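Local coordinates for protein SAHS4 (Ramazzottius varieornatus, PDB 5Z4G) that probably shields other molecules when water is scarce, as a secreted heat-soluble tardigrade protein with a fatty-acid-binding-protein-like barrel that binds zinc ions, at residues K64-A69 with H73-T78; V109-E112 with L117-K120; I131-A136 with E142-S147; T83-E88 with L99-V104; K43-P48 with K126-I131. One frame throughout, in Å; residues are numbered along the deposited sequence. Where two conformers were deposited one is given.

From the N terminus, contact 5 opens first, at the end of helix 38-44, and closes 78 residues later, where strand 128-137 begins. Within that long loop lie three shorter closures in series: contact 1 joins strands 62-66 and 74-79 as a hairpin, contact 4 reaches from 83-88 to 99-104 between the two outermost strands of the sheet, and contact 2 pairs strands 104-113 and 116-123. Contact 3 follows contact 5, shares I131 with it and closes the hairpin of strands 128-137 and 140-147. None of the closures cross. Contacts 1, 2 and 3 build the barrel wall, contact 4 bridges its gap, and contact 5 fastens the helical cap.

Contact 1: K64-A69 with H73-T78; sequences KYWKEA and HYHVQT. With ZN (zinc ion), chain C.
W66 and H75 form the tight heart of this hairpin in the barrel wall. The strands run antiparallel: K64-Q77 and W66-H75 are hydrogen-bonded pairs, Y65-V76 the non-hydrogen-bonded pair between. CB of H75 sits over the centre of the indole six-membered ring, 3.3 Å from CE2 of W66, while CE of K64 lies over the rim of the opposite face and CB of Q77 meets the indole edge. On the sheet's other face V76 lays CG2 over the Y65 ring, 3.5 Å from CE1; a branched valine and a flat tyrosine suit this buried side. Beyond these pairs a bend at chi2 (98°) brings CD of K67 over the centre of the Y74 ring, and NZ makes an off-centre cation-pi contact, 4.0 Å from its centroid.

The hairpin end is looser and wetter. One water bridges N of E68 and O of H73, and two more bind the zinc ion. NE2 of H73 and NE2 of H75 each bind the metal at 2.1 Å, OE2 of E68 at 2.3 Å, and E71 from the turn adds a carboxylate oxygen. With both NE2 atoms given to the metal, the imidazole protons probably sit on ND1, and the carboxylates would offset much of the zinc charge.

Contact 2: V109-E112 with L117-K120; sequences VCTE and LITK
Between V109-T111 and I118-K120 the flat groups that meet are peptide units, joined through N-H and C=O; one face of the resulting sheet carries C110, E112, L117 and T119, the other V109, T111, I118 and K120. This is an antiparallel beta hairpin in the barrel wall of a fatty-acid-binding-protein-like fold. V109 with K120 and T111 with I118 are hydrogen-bonded pairs, each with two backbone bonds, such as N of I118 to O of T111 at 2.8 Å. C110 and T119 form the non-hydrogen-bonded pair between them; there the CA atoms come close (4.5 Å), with a CA-H...O contact from CA of C110 to O of I118 at 3.2 Å.

Compact C110 and apolar, branched L117 suit the buried side: CD1 of L117 reaches to within 4.2 Å of CB of C110 and 3.6 Å of O of T111. T119 is a polar residue on this face, its OG1 hydrogen-bonded to a bound tetraethylene glycol, probably from the crystallisation liquor, consistent with a hydroxyl facing the barrel interior. Toward the hairpin end E112 forms a salt bridge with K22.

V109, T111 and I118, all beta-branched, suit the extended strands of the opposite face. T111 has OG1 between its backbone N and carbonyl carbon (chi1 53°), which turns the hydroxyl oxygen against I118, with OG1 of T111 3.7 Å from CB of I118.

Contact 3: I131-A136 with E142-S147; sequences IVTYTA and EQTFTS
T133, T135, E142 and T144 close round one water: it donates to O of E142 at 2.9 Å and is hydrogen-bonded to OG1 of T133, OG1 of T135 and OG1 of T144, four bonds in all. A second water joins O of I131 to OG1 of T146. Both lie on the threonine-rich face of an antiparallel hairpin, where short beta-branched side chains favour the extended backbone and still offer a hydroxyl to water. I131-T146, T133-T144 and T135-E142 are its hydrogen-bonded pairs, with V132-F145 and Y134-Q143 the non-hydrogen-bonded pairs between them. T133 and T144 stand side by side, OG1 of T133 3.3 Å from CB of T144. Q116 helps hold T135 OG1, and T151 holds T146 OG1.

The other face is the barrel interior. With CG anti to the backbone N (chi1 178°) and the chain extended beyond, Q143 runs alongside Y134, its amide plane turned 42° from the ring. NE2 of Q143 donates to OH of Y134 at 3.0 Å along a somewhat bent path (143°). CG of Q143 also packs 3.7 Å from CG1 of V132. The F145 ring leads away from V132 and meets F41 of helix 38-44 edge to face; CB of F145 is what approaches CG2 of V132, at 4.1 Å.

OE1 of Q143 is bonded to OH of Y156 on the next strand, while Y134 stacks edge to face with Y65. The glutamine therefore uses both ends of its amide, which probably fixes its rotation and ties three strands together through polar groups inside the barrel.

Contact 4: T83-E88 with L99-V104; sequences TEHKME and LSHDGV. With ZN (zinc ion), chain D.
H85 and H101 meet through a zinc ion rather than through the backbone, at the gap between strands 86-91 and 97-101. These strands are outermost in the sheet, and a gap between the fourth and fifth strands is a known feature of the fatty-acid-binding-protein barrel. The CA atoms of H85 and H101 are 9.0 Å apart, too far for strand pairing. The metal fills the interval: ND1 of H85 and NE2 of H101 each bind it at 2.1 Å, imidazole nitrogens being good zinc ligands. The rings approach rim to rim, planes at 57°. CG of H101, anti to the backbone N (chi1 -180°), carries the ring out so that NE2 reaches the metal.

Further along, flexible M87 and branched L99 make a modest apolar contact, crossing at about a right angle with CG of M87 4.2 Å from CD1 of L99. H85 and M87 were each deposited in two conformers, and the geometry is that of one. After H101 the chain reverses in a type I' turn. M87 is backbone-bonded to T78 of strand 74-79 and L99 to L106 of strand 104-113, so each side of the gap has a strand neighbour behind it.

Contact 5: K43-P48 with K126-I131; sequences KAANIP and KNQETI
A45 and Q128 meet where helix 38-44 ends in a Schellman motif, with N46 taking the positive phi that such a C-terminal cap needs. A45 directly precedes N46, and its carbonyl accepts a bond from the strand: NE2 of Q128 donates to O of A45 at 2.8 Å, with an N-H...O angle of 150°. The donor comes in well bent from the C=O direction, at 115°. The methyl of A45 also touches the amide, CB of A45 lying 3.5 Å from NE2 of Q128; the small methyl lets the amide come this close.

In fatty-acid-binding-protein-like barrels a pair of short helices caps one end of the barrel, and this contact joins that helical cap to the wall. P48 is at the N-cap of helix 49-52. On the wall side N127 and Q128 form a G1 beta bulge at the start of strand 128-137. Q128 suits the task through its length: CG anti to the backbone N (chi1 -171°) and an extended chain beyond carry the amide across to the helix end. The same NE2 is also hydrogen-bonded to OG of S147, whose hydroxyl in turn bonds to O of E129.

Contact 1: K64-A69 with H73-T78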
# COMPACT_ATOMS: atom_id res chain seq x y z
N LYS A 64 1.92 -7.65 -3.59
CA LYS A 64 1.39 -8.99 -3.36
C LYS A 64 0.95 -9.14 -1.91
O LYS A 64 1.71 -8.84 -1.01
CB LYS A 64 2.42 -10.07 -3.74
CG LYS A 64 1.85 -11.49 -3.72
CD LYS A 64 2.73 -12.47 -4.47
CE LYS A 64 3.75 -13.14 -3.57
NZ LYS A 64 4.08 -14.50 -4.08
N TYR A 65 -0.29 -9.60 -1.72
CA TYR A 65 -0.82 -9.94 -0.39
C TYR A 65 -1.21 -11.40 -0.41
O TYR A 65 -1.87 -11.85 -1.36
CB TYR A 65 -2.08 -9.11 -0.08
CG TYR A 65 -1.81 -7.67 0.27
CD1 TYR A 65 -1.40 -7.32 1.56
CD2 TYR A 65 -2.02 -6.65 -0.66
CE1 TYR A 65 -1.17 -5.99 1.90
CE2 TYR A 65 -1.79 -5.32 -0.33
CZ TYR A 65 -1.36 -5.00 0.95
OH TYR A 65 -1.11 -3.70 1.27
N TRP A 66 -0.83 -12.16 0.62
CA TRP A 66 -1.22 -13.57 0.70
C TRP A 66 -1.35 -14.04 2.14
O TRP A 66 -0.84 -13.41 3.07
CB TRP A 66 -0.29 -14.47 -0.14
CG TRP A 66 1.09 -14.75 0.40
CD1 TRP A 66 1.51 -15.90 1.03
CD2 TRP A 66 2.25 -13.92 0.27
NE1 TRP A 66 2.84 -15.81 1.34
CE2 TRP A 66 3.33 -14.61 0.88
CE3 TRP A 66 2.48 -12.64 -0.26
CZ2 TRP A 66 4.63 -14.08 0.95
CZ3 TRP A 66 3.77 -12.10 -0.18
CH2 TRP A 66 4.83 -12.83 0.41
N LYS A 67 -2.07 -15.15 2.30
CA LYS A 67 -2.28 -15.78 3.58
C LYS A 67 -2.10 -17.28 3.38
O LYS A 67 -2.76 -17.87 2.53
CB LYS A 67 -3.69 -15.47 4.09
CG LYS A 67 -4.10 -16.17 5.38
CD LYS A 67 -3.93 -15.27 6.59
CE LYS A 67 -4.47 -15.94 7.83
NZ LYS A 67 -4.98 -14.95 8.83
N GLU A 68 -1.20 -17.88 4.14
CA GLU A 68 -1.14 -19.35 4.14
C GLU A 68 -2.08 -19.94 5.19
O GLU A 68 -2.21 -19.40 6.29
CB GLU A 68 0.28 -19.92 4.25
CG GLU A 68 1.12 -19.43 5.41
CD GLU A 68 2.21 -18.46 5.00
OE1 GLU A 68 2.52 -18.38 3.79
OE2 GLU A 68 2.76 -17.79 5.90
N ALA A 69 -2.73 -21.05 4.81
CA ALA A 69 -3.84 -21.66 5.55
C ALA A 69 -3.61 -21.86 7.05
O ALA A 69 -4.50 -21.56 7.86
CB ALA A 69 -4.24 -22.98 4.88
N HIS A 73 -1.16 -14.91 10.47
CA HIS A 73 -0.70 -13.63 9.92
C HIS A 73 -0.83 -13.60 8.41
O HIS A 73 -0.98 -14.65 7.77
CB HIS A 73 0.75 -13.34 10.34
CG HIS A 73 1.74 -14.36 9.88
ND1 HIS A 73 2.23 -15.34 10.71
CD2 HIS A 73 2.34 -14.54 8.68
CE1 HIS A 73 3.10 -16.08 10.04
NE2 HIS A 73 3.17 -15.63 8.81
N TYR A 74 -0.81 -12.39 7.86
CA TYR A 74 -0.78 -12.14 6.42
C TYR A 74 0.62 -11.75 6.00
O TYR A 74 1.39 -11.25 6.82
CB TYR A 74 -1.75 -11.00 6.05
CG TYR A 74 -3.19 -11.38 6.22
CD1 TYR A 74 -3.82 -11.26 7.47
CD2 TYR A 74 -3.92 -11.91 5.16
CE1 TYR A 74 -5.14 -11.65 7.63
CE2 TYR A 74 -5.24 -12.29 5.30
CZ TYR A 74 -5.85 -12.16 6.54
OH TYR A 74 -7.16 -12.53 6.71
N HIS A 75 0.93 -11.96 4.73
CA HIS A 75 2.18 -11.49 4.14
C HIS A 75 1.92 -10.44 3.08
O HIS A 75 0.91 -10.47 2.38
CB HIS A 75 2.91 -12.65 3.49
CG HIS A 75 3.61 -13.55 4.45
ND1 HIS A 75 4.93 -13.39 4.81
CD2 HIS A 75 3.17 -14.63 5.15
CE1 HIS A 75 5.27 -14.32 5.68
NE2 HIS A 75 4.22 -15.09 5.90
N VAL A 76 2.87 -9.52 2.97
CA VAL A 76 2.86 -8.49 1.93
C VAL A 76 4.26 -8.36 1.36
O VAL A 76 5.25 -8.45 2.09
CB VAL A 76 2.31 -7.12 2.43
CG1 VAL A 76 3.10 -6.60 3.64
CG2 VAL A 76 2.28 -6.07 1.31
N GLN A 77 4.33 -8.17 0.05
CA GLN A 77 5.56 -7.92 -0.64
C GLN A 77 5.31 -6.86 -1.69
O GLN A 77 4.34 -6.95 -2.45
CB GLN A 77 6.07 -9.22 -1.29
CG GLN A 77 7.39 -9.08 -2.03
CD GLN A 77 7.70 -10.33 -2.82
OE1 GLN A 77 7.07 -10.60 -3.84
NE2 GLN A 77 8.67 -11.09 -2.34
N THR A 78 6.15 -5.83 -1.70
CA THR A 78 6.14 -4.84 -2.76
C THR A 78 7.50 -4.81 -3.42
O THR A 78 8.53 -4.99 -2.77
CB THR A 78 5.78 -3.41 -2.29
OG1 THR A 78 6.74 -2.96 -1.32
CG2 THR A 78 4.40 -3.36 -1.69
ZN ZN C . 4.21 -16.66 7.25
O HOH W 1 0.29 -16.23 6.02
O HOH W 2 5.94 -16.11 8.31
O HOH W 3 5.68 -17.80 5.87

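Contact 2: V109-E112 with L117-K120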
# COMPACT_ATOMS: atom_id res chain seq x y z
N VAL A 109 -0.82 -0.08 11.41
CA VAL A 109 -1.78 -1.10 11.84
C VAL A 109 -2.73 -1.38 10.68
O VAL A 109 -3.28 -0.44 10.09
CB VAL A 109 -2.61 -0.67 13.07
CG1 VAL A 109 -3.52 -1.80 13.52
CG2 VAL A 109 -1.72 -0.24 14.22
N CYS A 110 -2.93 -2.65 10.36
CA CYS A 110 -3.88 -3.07 9.33
C CYS A 110 -5.16 -3.57 9.96
O CYS A 110 -5.13 -4.30 10.94
CB CYS A 110 -3.29 -4.19 8.48
SG CYS A 110 -1.89 -3.65 7.49
N THR A 111 -6.29 -3.15 9.39
CA THR A 111 -7.60 -3.64 9.80
C THR A 111 -8.44 -3.89 8.57
O THR A 111 -8.04 -3.57 7.44
CB THR A 111 -8.33 -2.63 10.72
OG1 THR A 111 -8.38 -1.35 10.08
CG2 THR A 111 -7.65 -2.51 12.10
N GLU A 112 -9.63 -4.46 8.78
CA GLU A 112 -10.58 -4.73 7.71
C GLU A 112 -11.91 -4.05 7.95
O GLU A 112 -12.36 -3.96 9.10
CB GLU A 112 -10.80 -6.23 7.57
CG GLU A 112 -9.55 -6.99 7.19
CD GLU A 112 -9.77 -8.48 7.17
OE1 GLU A 112 -9.70 -9.11 8.24
OE2 GLU A 112 -10.00 -9.03 6.07
N LEU A 117 -9.29 -3.59 2.88
CA LEU A 117 -8.12 -3.57 3.75
C LEU A 117 -7.78 -2.11 4.04
O LEU A 117 -7.71 -1.30 3.11
CB LEU A 117 -6.94 -4.27 3.07
CG LEU A 117 -5.61 -4.26 3.83
CD1 LEU A 117 -5.68 -5.07 5.12
CD2 LEU A 117 -4.48 -4.78 2.95
N ILE A 118 -7.56 -1.79 5.31
CA ILE A 118 -7.21 -0.43 5.73
C ILE A 118 -5.85 -0.47 6.43
O ILE A 118 -5.65 -1.29 7.32
CB ILE A 118 -8.27 0.15 6.70
CG1 ILE A 118 -9.67 0.17 6.06
CG2 ILE A 118 -7.86 1.54 7.18
CD1 ILE A 118 -10.78 0.41 7.05
N THR A 119 -4.94 0.41 6.03
CA THR A 119 -3.64 0.50 6.66
C THR A 119 -3.50 1.92 7.20
O THR A 119 -3.55 2.89 6.44
CB THR A 119 -2.49 0.16 5.69
OG1 THR A 119 -2.73 -1.14 5.14
CG2 THR A 119 -1.13 0.16 6.42
N LYS A 120 -3.34 2.03 8.52
CA LYS A 120 -3.14 3.32 9.16
C LYS A 120 -1.67 3.44 9.50
O LYS A 120 -1.10 2.56 10.14
CB LYS A 120 -4.03 3.45 10.40
CG LYS A 120 -5.53 3.48 10.07
CD LYS A 120 -6.41 3.76 11.27
CE LYS A 120 -7.87 3.54 10.91
NZ LYS A 120 -8.79 4.09 11.95

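Contact 3: I131-A136 with E142-S147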
# COMPACT_ATOMS: atom_id res chain seq x y z
N ILE A 131 -3.59 7.34 5.87
CA ILE A 131 -4.48 6.18 5.81
C ILE A 131 -4.57 5.71 4.37
O ILE A 131 -4.76 6.51 3.45
CB ILE A 131 -5.87 6.43 6.44
CG1 ILE A 131 -5.71 6.74 7.94
CG2 ILE A 131 -6.78 5.21 6.25
CD1 ILE A 131 -6.97 7.15 8.67
N VAL A 132 -4.39 4.40 4.19
CA VAL A 132 -4.41 3.77 2.87
C VAL A 132 -5.55 2.74 2.89
O VAL A 132 -5.67 1.98 3.84
CB VAL A 132 -3.06 3.08 2.54
CG1 VAL A 132 -3.02 2.62 1.08
CG2 VAL A 132 -1.88 4.01 2.81
N THR A 133 -6.39 2.74 1.85
CA THR A 133 -7.42 1.71 1.73
C THR A 133 -7.22 0.93 0.43
O THR A 133 -6.80 1.51 -0.60
CB THR A 133 -8.85 2.28 1.75
OG1 THR A 133 -9.06 3.09 0.59
CG2 THR A 133 -9.13 3.11 3.00
N TYR A 134 -7.52 -0.37 0.47
CA TYR A 134 -7.40 -1.25 -0.68
C TYR A 134 -8.78 -1.81 -0.94
O TYR A 134 -9.32 -2.55 -0.11
CB TYR A 134 -6.38 -2.37 -0.40
CG TYR A 134 -4.99 -1.84 -0.17
CD1 TYR A 134 -4.59 -1.38 1.11
CD2 TYR A 134 -4.07 -1.74 -1.22
CE1 TYR A 134 -3.32 -0.86 1.31
CE2 TYR A 134 -2.79 -1.23 -1.02
CZ TYR A 134 -2.43 -0.79 0.24
OH TYR A 134 -1.17 -0.27 0.42
N THR A 135 -9.35 -1.44 -2.09
CA THR A 135 -10.69 -1.85 -2.49
C THR A 135 -10.56 -2.56 -3.82
O THR A 135 -10.13 -1.97 -4.81
CB THR A 135 -11.63 -0.63 -2.64
OG1 THR A 135 -11.54 0.16 -1.46
CG2 THR A 135 -13.08 -1.08 -2.85
N ALA A 136 -10.94 -3.84 -3.84
CA ALA A 136 -10.77 -4.68 -5.03
C ALA A 136 -12.06 -5.38 -5.37
O ALA A 136 -12.81 -5.77 -4.49
CB ALA A 136 -9.65 -5.69 -4.83
N GLU A 142 -8.27 -0.64 -6.35
CA GLU A 142 -8.08 0.79 -6.12
C GLU A 142 -7.40 0.98 -4.77
O GLU A 142 -7.89 0.50 -3.75
CB GLU A 142 -9.43 1.55 -6.16
CG GLU A 142 -9.30 3.08 -6.20
CD GLU A 142 -10.63 3.83 -6.28
OE1 GLU A 142 -10.67 5.02 -5.92
OE2 GLU A 142 -11.66 3.25 -6.71
N GLN A 143 -6.27 1.68 -4.77
CA GLN A 143 -5.53 2.03 -3.56
C GLN A 143 -5.72 3.53 -3.33
O GLN A 143 -5.26 4.35 -4.12
CB GLN A 143 -4.05 1.67 -3.73
CG GLN A 143 -3.15 2.04 -2.56
CD GLN A 143 -1.66 1.95 -2.92
OE1 GLN A 143 -1.26 2.30 -4.03
NE2 GLN A 143 -0.85 1.53 -1.96
N THR A 144 -6.41 3.88 -2.26
CA THR A 144 -6.69 5.27 -1.94
C THR A 144 -5.79 5.63 -0.77
O THR A 144 -5.68 4.86 0.18
CB THR A 144 -8.20 5.44 -1.60
OG1 THR A 144 -8.98 4.97 -2.70
CG2 THR A 144 -8.57 6.89 -1.35
N PHE A 145 -5.13 6.78 -0.82
CA PHE A 145 -4.25 7.20 0.27
C PHE A 145 -4.46 8.66 0.61
O PHE A 145 -4.50 9.51 -0.29
CB PHE A 145 -2.77 6.89 -0.04
CG PHE A 145 -2.36 7.17 -1.46
CD1 PHE A 145 -2.49 6.18 -2.44
CD2 PHE A 145 -1.82 8.41 -1.82
CE1 PHE A 145 -2.10 6.43 -3.75
CE2 PHE A 145 -1.43 8.65 -3.12
CZ PHE A 145 -1.57 7.66 -4.09
N THR A 146 -4.59 8.94 1.90
CA THR A 146 -4.85 10.30 2.38
C THR A 146 -3.80 10.67 3.41
O THR A 146 -3.56 9.90 4.35
CB THR A 146 -6.26 10.42 2.98
OG1 THR A 146 -7.22 9.99 2.01
CG2 THR A 146 -6.57 11.88 3.42
N SER A 147 -3.20 11.84 3.25
CA SER A 147 -2.24 12.36 4.21
C SER A 147 -2.28 13.88 4.19
O SER A 147 -2.32 14.48 3.11
CB SER A 147 -0.83 11.86 3.90
OG SER A 147 0.05 12.22 4.95
O HOH W 4 -7.39 6.88 2.03
O HOH W 5 -9.54 2.07 -1.98

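Contact 4: T83-E88 with L99-V104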
# COMPACT_ATOMS: atom_id res chain seq x y z
N THR A 83 14.66 -1.50 -9.73
CA THR A 83 15.27 -0.80 -8.59
C THR A 83 15.43 -1.74 -7.37
O THR A 83 15.00 -2.90 -7.42
CB THR A 83 14.44 0.44 -8.16
OG1 THR A 83 13.20 0.01 -7.59
CG2 THR A 83 14.18 1.39 -9.33
N GLU A 84 16.04 -1.22 -6.30
CA GLU A 84 16.30 -1.99 -5.07
C GLU A 84 15.39 -1.62 -3.89
O GLU A 84 15.71 -1.93 -2.73
CB GLU A 84 17.79 -1.88 -4.66
CG GLU A 84 18.82 -1.88 -5.78
CD GLU A 84 18.85 -3.15 -6.61
OE1 GLU A 84 19.04 -3.05 -7.84
OE2 GLU A 84 18.68 -4.26 -6.05
N HIS A 85 14.32 -0.89 -4.19
CA HIS A 85 13.34 -0.52 -3.20
C HIS A 85 12.33 -1.65 -3.19
O HIS A 85 11.41 -1.70 -4.00
CB HIS A 85 12.70 0.83 -3.53
CG HIS A 85 13.68 1.89 -3.91
ND1 HIS A 85 14.30 2.71 -2.99
CD2 HIS A 85 14.18 2.25 -5.12
CE1 HIS A 85 15.12 3.54 -3.61
NE2 HIS A 85 15.06 3.27 -4.91
N LYS A 86 12.59 -2.61 -2.30
CA LYS A 86 11.63 -3.68 -2.02
C LYS A 86 11.19 -3.66 -0.56
O LYS A 86 11.88 -3.10 0.30
CB LYS A 86 12.21 -5.05 -2.41
CG LYS A 86 13.42 -5.51 -1.62
CD LYS A 86 13.95 -6.88 -2.05
CE LYS A 86 12.99 -8.03 -1.77
NZ LYS A 86 12.63 -8.22 -0.33
N MET A 87 10.04 -4.26 -0.30
CA MET A 87 9.54 -4.46 1.05
C MET A 87 8.92 -5.85 1.13
O MET A 87 8.25 -6.28 0.20
CB MET A 87 8.52 -3.38 1.42
CG MET A 87 7.98 -3.44 2.84
SD MET A 87 6.54 -4.51 3.03
CE MET A 87 5.24 -3.44 2.42
N GLU A 88 9.15 -6.53 2.25
CA GLU A 88 8.57 -7.85 2.49
C GLU A 88 8.40 -8.01 3.99
O GLU A 88 9.37 -7.96 4.73
CB GLU A 88 9.43 -8.97 1.88
CG GLU A 88 9.04 -10.38 2.29
CD GLU A 88 9.10 -11.39 1.15
OE1 GLU A 88 9.94 -11.23 0.24
OE2 GLU A 88 8.29 -12.35 1.18
N LEU A 99 8.20 -0.44 10.23
CA LEU A 99 9.14 -0.59 9.13
C LEU A 99 10.05 0.63 9.07
O LEU A 99 9.69 1.70 9.57
CB LEU A 99 8.42 -0.77 7.79
CG LEU A 99 7.66 -2.09 7.62
CD1 LEU A 99 6.64 -1.96 6.50
CD2 LEU A 99 8.59 -3.26 7.36
N SER A 100 11.22 0.46 8.47
CA SER A 100 12.17 1.55 8.33
C SER A 100 12.67 1.61 6.91
O SER A 100 12.90 0.57 6.29
CB SER A 100 13.34 1.35 9.29
OG SER A 100 12.88 1.24 10.63
N HIS A 101 12.81 2.82 6.38
CA HIS A 101 13.39 3.06 5.06
C HIS A 101 14.29 4.28 5.13
O HIS A 101 13.84 5.37 5.50
CB HIS A 101 12.29 3.25 4.01
CG HIS A 101 12.81 3.49 2.62
ND1 HIS A 101 12.76 4.72 2.00
CD2 HIS A 101 13.41 2.65 1.74
CE1 HIS A 101 13.30 4.62 0.79
NE2 HIS A 101 13.70 3.37 0.62
N ASP A 102 15.57 4.08 4.78
CA ASP A 102 16.60 5.13 4.85
C ASP A 102 16.56 5.87 6.19
O ASP A 102 16.54 7.10 6.23
CB ASP A 102 16.48 6.11 3.66
CG ASP A 102 16.75 5.45 2.30
OD1 ASP A 102 17.53 4.48 2.23
OD2 ASP A 102 16.19 5.94 1.30
N GLY A 103 16.51 5.09 7.27
CA GLY A 103 16.51 5.62 8.64
C GLY A 103 15.28 6.39 9.09
O GLY A 103 15.36 7.16 10.05
N VAL A 104 14.16 6.19 8.41
CA VAL A 104 12.88 6.81 8.79
C VAL A 104 11.93 5.69 9.22
O VAL A 104 11.58 4.83 8.40
CB VAL A 104 12.26 7.61 7.61
CG1 VAL A 104 10.93 8.24 8.02
CG2 VAL A 104 13.21 8.70 7.11
ZN ZN D . 14.88 2.62 -0.93

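Contact 5: K43-P48 with K126-I131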
# COMPACT_ATOMS: atom_id res chain seq x y z
N LYS A 43 2.64 17.56 -3.01
CA LYS A 43 2.82 18.87 -2.38
C LYS A 43 2.37 18.86 -0.91
O LYS A 43 3.13 19.24 -0.02
CB LYS A 43 2.09 19.97 -3.17
CG LYS A 43 2.35 21.39 -2.68
CD LYS A 43 1.37 22.38 -3.30
CE LYS A 43 1.48 23.75 -2.64
NZ LYS A 43 0.50 24.72 -3.18
N ALA A 44 1.14 18.41 -0.67
CA ALA A 44 0.55 18.42 0.67
C ALA A 44 1.19 17.41 1.64
O ALA A 44 1.37 17.73 2.82
CB ALA A 44 -0.94 18.20 0.59
N ALA A 45 1.52 16.22 1.14
CA ALA A 45 2.10 15.16 1.97
C ALA A 45 3.62 15.25 2.03
O ALA A 45 4.27 14.42 2.69
CB ALA A 45 1.64 13.79 1.50
N ASN A 46 4.17 16.26 1.36
CA ASN A 46 5.61 16.56 1.33
C ASN A 46 6.42 15.33 0.92
O ASN A 46 7.35 14.92 1.63
CB ASN A 46 6.08 17.15 2.67
CG ASN A 46 5.28 18.38 3.07
OD1 ASN A 46 4.62 18.40 4.11
ND2 ASN A 46 5.34 19.42 2.24
N ILE A 47 6.04 14.75 -0.21
CA ILE A 47 6.73 13.59 -0.77
C ILE A 47 8.04 14.06 -1.39
O ILE A 47 8.02 14.85 -2.34
CB ILE A 47 5.84 12.81 -1.78
CG1 ILE A 47 4.48 12.40 -1.15
CG2 ILE A 47 6.58 11.62 -2.39
CD1 ILE A 47 4.53 11.60 0.14
N PRO A 48 9.19 13.61 -0.84
CA PRO A 48 10.50 14.04 -1.34
C PRO A 48 10.77 13.54 -2.76
O PRO A 48 10.22 12.50 -3.14
CB PRO A 48 11.49 13.41 -0.34
CG PRO A 48 10.77 12.22 0.18
CD PRO A 48 9.32 12.61 0.24
N LYS A 126 8.22 12.83 11.33
CA LYS A 126 7.64 13.86 10.47
C LYS A 126 6.31 14.41 11.01
O LYS A 126 5.73 15.33 10.41
CB LYS A 126 7.43 13.32 9.06
CG LYS A 126 8.72 13.13 8.26
CD LYS A 126 8.42 12.69 6.84
CE LYS A 126 9.67 12.71 5.97
NZ LYS A 126 10.63 11.62 6.31
N ASN A 127 5.83 13.85 12.12
CA ASN A 127 4.51 14.16 12.70
C ASN A 127 3.40 14.03 11.64
O ASN A 127 2.52 14.90 11.53
CB ASN A 127 4.51 15.53 13.39
CG ASN A 127 3.27 15.76 14.25
OD1 ASN A 127 2.75 14.83 14.87
ND2 ASN A 127 2.80 17.00 14.28
N GLN A 128 3.45 12.95 10.87
CA GLN A 128 2.60 12.77 9.70
C GLN A 128 1.91 11.41 9.67
O GLN A 128 2.57 10.37 9.76
CB GLN A 128 3.42 13.00 8.43
CG GLN A 128 2.61 13.06 7.14
CD GLN A 128 3.46 13.29 5.91
OE1 GLN A 128 4.66 13.60 5.99
NE2 GLN A 128 2.85 13.13 4.74
N GLU A 129 0.59 11.42 9.55
CA GLU A 129 -0.16 10.18 9.42
C GLU A 129 -0.79 10.04 8.04
O GLU A 129 -1.13 11.04 7.40
CB GLU A 129 -1.21 10.03 10.54
CG GLU A 129 -2.34 11.05 10.51
CD GLU A 129 -3.42 10.79 11.55
OE1 GLU A 129 -4.09 11.77 11.94
OE2 GLU A 129 -3.62 9.63 11.97
N THR A 130 -0.90 8.79 7.60
CA THR A 130 -1.47 8.44 6.31
C THR A 130 -2.45 7.30 6.55
O THR A 130 -2.19 6.42 7.38
CB THR A 130 -0.38 8.00 5.30
OG1 THR A 130 0.57 9.07 5.14
CG2 THR A 130 -0.95 7.67 3.91
N ILE A 131 -3.59 7.34 5.87
CA ILE A 131 -4.48 6.18 5.81
C ILE A 131 -4.57 5.71 4.37
O ILE A 131 -4.76 6.51 3.45
CB ILE A 131 -5.87 6.43 6.44
CG1 ILE A 131 -5.71 6.74 7.94
CG2 ILE A 131 -6.78 5.21 6.25
CD1 ILE A 131 -6.97 7.15 8.67